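Local coordinates for Cas13d (uncultured Ruminococcus sp, PDB 6IV9), which binds a CRISPR RNA and, through its two HEPN domains, matures that guide and cleaves target RNA, at residues 870-873 and 874-878; 749-752 and 753-756. The protein carries 2 engineered substitutions. One frame throughout, in Å; residues are numbered along the deposited sequence.

Contact 1: 870-873 and 874-878; sequences EEKI and KYEDD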
loop_
_atom_site.group_PDB
_atom_site.type_symbol
_atom_site.label_atom_id
_atom_site.label_comp_id
_atom_site.label_asym_id
_atom_site.label_seq_id
_atom_site.Cartn_x
_atom_site.Cartn_y
_atom_site.Cartn_z
ATOM N N GLU A 870 -1.768 -38.918 -7.257
ATOM C CA GLU A 870 -0.379 -38.386 -7.290
ATOM C C GLU A 870 0.319 -38.705 -5.963
ATOM O O GLU A 870 -0.354 -39.223 -5.050
ATOM C CB GLU A 870 -0.392 -36.880 -7.557
ATOM C CG GLU A 870 -1.345 -36.115 -6.655
ATOM C CD GLU A 870 -2.598 -35.606 -7.347
ATOM O OE1 GLU A 870 -2.571 -34.467 -7.853
ATOM O OE2 GLU A 870 -3.598 -36.350 -7.376
ATOM N N GLU A 871 1.619 -38.403 -5.873
ATOM C CA GLU A 871 2.407 -38.665 -4.639
ATOM C C GLU A 871 1.821 -37.852 -3.479
ATOM O O GLU A 871 2.253 -36.697 -3.289
ATOM C CB GLU A 871 3.880 -38.316 -4.864
ATOM C CG GLU A 871 4.637 -39.372 -5.650
ATOM C CD GLU A 871 4.744 -40.720 -4.960
ATOM O OE1 GLU A 871 5.274 -40.765 -3.832
ATOM O OE2 GLU A 871 4.299 -41.722 -5.552
ATOM N N LYS A 872 0.862 -38.457 -2.781
ATOM C CA LYS A 872 0.255 -37.869 -1.569
ATOM C C LYS A 872 1.375 -37.282 -0.704
ATOM O O LYS A 872 2.357 -37.980 -0.466
ATOM C CB LYS A 872 -0.439 -38.989 -0.803
ATOM C CG LYS A 872 -1.057 -38.598 0.521
ATOM C CD LYS A 872 -2.326 -39.353 0.754
ATOM C CE LYS A 872 -2.570 -39.686 2.202
ATOM N NZ LYS A 872 -1.652 -38.922 3.060
ATOM N N ILE A 873 1.208 -36.040 -0.249
ATOM C CA ILE A 873 2.240 -35.374 0.590
ATOM C C ILE A 873 2.173 -36.015 1.969
ATOM O O ILE A 873 1.082 -36.227 2.438
ATOM C CB ILE A 873 2.001 -33.847 0.609
ATOM C CG1 ILE A 873 2.178 -33.250 -0.785
ATOM C CG2 ILE A 873 2.893 -33.149 1.613
ATOM C CD1 ILE A 873 1.572 -31.896 -0.955
ATOM N N LYS A 874 3.308 -36.196 2.641
ATOM C CA LYS A 874 3.361 -36.851 3.975
ATOM C C LYS A 874 2.638 -36.074 5.085
ATOM O O LYS A 874 2.355 -36.678 6.096
ATOM C CB LYS A 874 4.806 -37.120 4.391
ATOM C CG LYS A 874 5.702 -35.909 4.578
ATOM C CD LYS A 874 7.057 -36.282 5.112
ATOM C CE LYS A 874 8.067 -35.168 5.009
ATOM N NZ LYS A 874 9.423 -35.611 5.384
ATOM N N TYR A 875 2.402 -34.776 4.918
ATOM C CA TYR A 875 1.717 -33.953 5.935
ATOM C C TYR A 875 0.193 -34.025 5.783
ATOM O O TYR A 875 -0.482 -33.598 6.691
ATOM C CB TYR A 875 2.210 -32.517 5.768
ATOM C CG TYR A 875 3.680 -32.345 6.031
ATOM C CD1 TYR A 875 4.177 -32.455 7.307
ATOM C CD2 TYR A 875 4.565 -32.076 5.010
ATOM C CE1 TYR A 875 5.522 -32.319 7.568
ATOM C CE2 TYR A 875 5.915 -31.929 5.252
ATOM C CZ TYR A 875 6.394 -32.049 6.538
ATOM O OH TYR A 875 7.709 -31.912 6.806
ATOM N N GLU A 876 -0.317 -34.553 4.677
ATOM C CA GLU A 876 -1.784 -34.559 4.432
ATOM C C GLU A 876 -2.579 -35.217 5.565
ATOM O O GLU A 876 -3.520 -34.617 6.040
ATOM C CB GLU A 876 -2.136 -35.191 3.085
ATOM C CG GLU A 876 -3.596 -35.065 2.733
ATOM C CD GLU A 876 -4.069 -35.742 1.461
ATOM O OE1 GLU A 876 -5.091 -36.413 1.495
ATOM O OE2 GLU A 876 -3.433 -35.575 0.439
ATOM N N ASP A 877 -2.212 -36.422 5.973
ATOM C CA ASP A 877 -3.023 -37.140 6.986
ATOM C C ASP A 877 -3.180 -36.334 8.272
ATOM O O ASP A 877 -4.295 -36.201 8.723
ATOM C CB ASP A 877 -2.507 -38.556 7.228
ATOM C CG ASP A 877 -2.765 -39.483 6.058
ATOM O OD1 ASP A 877 -2.116 -40.508 6.004
ATOM O OD2 ASP A 877 -3.598 -39.159 5.210
ATOM N N ASP A 878 -2.089 -35.854 8.844
ATOM C CA ASP A 878 -2.185 -35.092 10.111
ATOM C C ASP A 878 -2.957 -33.783 9.911
ATOM O O ASP A 878 -3.700 -33.394 10.793
ATOM C CB ASP A 878 -0.816 -34.858 10.720
ATOM C CG ASP A 878 -0.289 -36.104 11.388
ATOM O OD1 ASP A 878 -1.106 -36.941 11.774
ATOM O OD2 ASP A 878 0.925 -36.213 11.519
HETATM O O HOH W 1 -1.067 -34.552 -0.728
#
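Ile873 and Glu876 close a type I beta turn that leads into helix 876-882. The Glu876 N to Ile873 O bond is 3.1 Å long and fairly straight at nitrogen (162°). The tightly packed side joins apolar carbon to one buried carboxylate. CG2 of Ile873 reaches the edge of the Tyr875 ring at CD2, 3.9 Å away, while Ile860 and Phe889 also touch Ile873. Phe889 stacks on the Tyr875 ring. The buried carboxylate of Glu876 lies on an extended chain, with CG anti to the backbone N (chi1 -173°). Its OE2 accepts from a water that in turn accepts from Ile873 N; its OE1 forms a salt bridge with Arg863. The looser side faces solvent. There the bent Lys872 chain crosses Glu876 at about a right angle. Lys872 NZ ends 2.9 Å from OD2 of the exposed Asp877, in a salt bridge whose hydrogen bond is weak. With an alanine in place of Lys872, Asp877 would probably lose this mate, and the Glu876 carboxylate the aliphatic chain that crosses it. The arrangement is characteristic of a beta turn at the entry to a short surface helix.

Contact 2: 749-752 and 753-756; sequences IHCL and ERDF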
loop_
_atom_site.group_PDB
_atom_site.type_symbol
_atom_site.label_atom_id
_atom_site.label_comp_id
_atom_site.label_asym_id
_atom_site.label_seq_id
_atom_site.Cartn_x
_atom_site.Cartn_y
_atom_site.Cartn_z
ATOM N N ILE A 749 8.307 -14.714 -3.518
ATOM C CA ILE A 749 8.425 -15.300 -4.885
ATOM C C ILE A 749 9.161 -14.327 -5.809
ATOM O O ILE A 749 10.045 -14.742 -6.523
ATOM C CB ILE A 749 7.033 -15.623 -5.457
ATOM C CG1 ILE A 749 6.375 -16.789 -4.728
ATOM C CG2 ILE A 749 7.115 -15.862 -6.949
ATOM C CD1 ILE A 749 7.131 -18.064 -4.820
ATOM N N HIS A 750 8.794 -13.059 -5.753
ATOM C CA HIS A 750 9.444 -12.051 -6.620
ATOM C C HIS A 750 10.950 -12.030 -6.339
ATOM O O HIS A 750 11.711 -12.039 -7.269
ATOM C CB HIS A 750 8.841 -10.681 -6.314
ATOM C CG HIS A 750 9.698 -9.551 -6.755
ATOM N ND1 HIS A 750 9.726 -9.128 -8.035
ATOM C CD2 HIS A 750 10.579 -8.788 -6.093
ATOM C CE1 HIS A 750 10.568 -8.146 -8.147
ATOM N NE2 HIS A 750 11.100 -7.921 -6.984
ATOM N N CYS A 751 11.330 -12.020 -5.070
ATOM C CA CYS A 751 12.757 -11.991 -4.665
ATOM C C CYS A 751 13.500 -13.265 -5.072
ATOM O O CYS A 751 14.642 -13.154 -5.462
ATOM C CB CYS A 751 12.865 -11.746 -3.179
ATOM S SG CYS A 751 12.353 -10.064 -2.776
ATOM N N LEU A 752 12.857 -14.417 -4.923
ATOM C CA LEU A 752 13.496 -15.697 -5.305
ATOM C C LEU A 752 13.779 -15.688 -6.807
ATOM O O LEU A 752 14.867 -16.021 -7.180
ATOM C CB LEU A 752 12.550 -16.841 -4.948
ATOM C CG LEU A 752 12.946 -18.213 -5.482
ATOM C CD1 LEU A 752 14.307 -18.628 -4.976
ATOM C CD2 LEU A 752 11.913 -19.258 -5.125
ATOM N N GLU A 753 12.813 -15.293 -7.627
ATOM C CA GLU A 753 13.064 -15.256 -9.085
ATOM C C GLU A 753 14.181 -14.245 -9.392
ATOM O O GLU A 753 15.063 -14.550 -10.161
ATOM C CB GLU A 753 11.797 -14.836 -9.823
ATOM C CG GLU A 753 10.642 -15.793 -9.680
ATOM C CD GLU A 753 9.478 -15.452 -10.596
ATOM O OE1 GLU A 753 9.521 -14.414 -11.222
ATOM O OE2 GLU A 753 8.550 -16.220 -10.667
ATOM N N ARG A 754 14.122 -13.075 -8.780
ATOM C CA ARG A 754 15.140 -12.027 -9.008
ATOM C C ARG A 754 16.520 -12.510 -8.544
ATOM O O ARG A 754 17.463 -12.372 -9.281
ATOM C CB ARG A 754 14.721 -10.811 -8.182
ATOM C CG ARG A 754 15.758 -9.704 -8.084
ATOM C CD ARG A 754 15.494 -8.775 -6.921
ATOM N NE ARG A 754 15.952 -9.324 -5.672
ATOM C CZ ARG A 754 15.659 -8.844 -4.489
ATOM N NH1 ARG A 754 14.902 -7.777 -4.393
ATOM N NH2 ARG A 754 16.125 -9.417 -3.403
ATOM N N ASP A 755 16.593 -13.057 -7.342
ATOM C CA ASP A 755 17.856 -13.540 -6.729
ATOM C C ASP A 755 18.421 -14.711 -7.539
ATOM O O ASP A 755 19.607 -14.745 -7.752
ATOM C CB ASP A 755 17.675 -13.804 -5.235
ATOM C CG ASP A 755 17.328 -12.560 -4.430
ATOM O OD1 ASP A 755 17.611 -11.477 -4.894
ATOM O OD2 ASP A 755 16.792 -12.702 -3.358
ATOM N N PHE A 756 17.560 -15.606 -8.004
ATOM C CA PHE A 756 18.038 -16.756 -8.806
ATOM C C PHE A 756 18.702 -16.221 -10.071
ATOM O O PHE A 756 19.763 -16.672 -10.413
ATOM C CB PHE A 756 16.894 -17.702 -9.162
ATOM C CG PHE A 756 17.297 -18.808 -10.100
ATOM C CD1 PHE A 756 17.887 -19.960 -9.624
ATOM C CD2 PHE A 756 17.116 -18.683 -11.459
ATOM C CE1 PHE A 756 18.253 -20.977 -10.488
ATOM C CE2 PHE A 756 17.493 -19.695 -12.324
ATOM C CZ PHE A 756 18.060 -20.839 -11.833
HETATM O O HOH W 2 13.262 -6.282 -6.288
#
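His750 and Arg754 sit one turn apart on helix 713-760 and share a water. That water lies 2.8 Å from His750 NE2, in the plane of the imidazole, and accepts from Arg754 NH1. The other ring nitrogen, ND1, bonds to the backbone oxygen of Val291, so both nitrogens of this buried ring have partners. The guanidinium of Arg754 turns NE and NH2 to the next residue. They grip Asp755 side-on, both on OD1, at 2.8 Å from NE and 2.9 Å from NH2. OD1 lies in the guanidinium plane, but NE meets it from above the carboxylate plane and NH2 from the syn side. The bend at chi3 (80°) swings the guanidinium back along the helix. One of its faces then rests on Cys751, with SG 3.8 Å from NH1. Asp755 OD2 takes a hydrogen bond from Tyr899, which also bonds weakly to Cys751 O. Such pairing probably keeps Arg754 and Asp755 charged in a buried setting. Glu753 reaches out on an extended chain. Its OE1 accepts from His293 N, and its OE2 has a long, weak ion pair with Lys772. The same OE2 lies 4.0 Å from CG2 of Ile749. Four successive bonds, from Glu753 N to Ile749 O through to Phe756 N to Leu752 O, pair the amides of 753-756 with the carbonyls of 749-752. The bond from Asp755 N to Cys751 O measures 2.7 Å. Leu752 packs apolar carbon against Leu778 and Pro896. The i to i+4 ladder is that of a regular alpha helix, here a buried part of the long helix 713-760 whose polar side chains tie it to neighbouring segments.

How the contacts relate
Contact 2 is core and contact 1 is surface. All eight touching residues of 749-752 and 753-756 are buried, within one long helix and about 5 Å at nearest atoms from the bound RNA. In 870-873 and 874-878 the chain passes from loop into a short helix, about 18 Å from the RNA at nearest atoms. The centres are 27 Å apart, and the two do not touch. They share no helix, although helix 816-827 packs on Ile749 and lends Lys821 to a weak ion pair with Glu870. The chemistry follows the place. In the core, charges have several partners each; in the surface contact, a buried glutamate pairs with Arg863 while a lysine bonds weakly to an exposed aspartate.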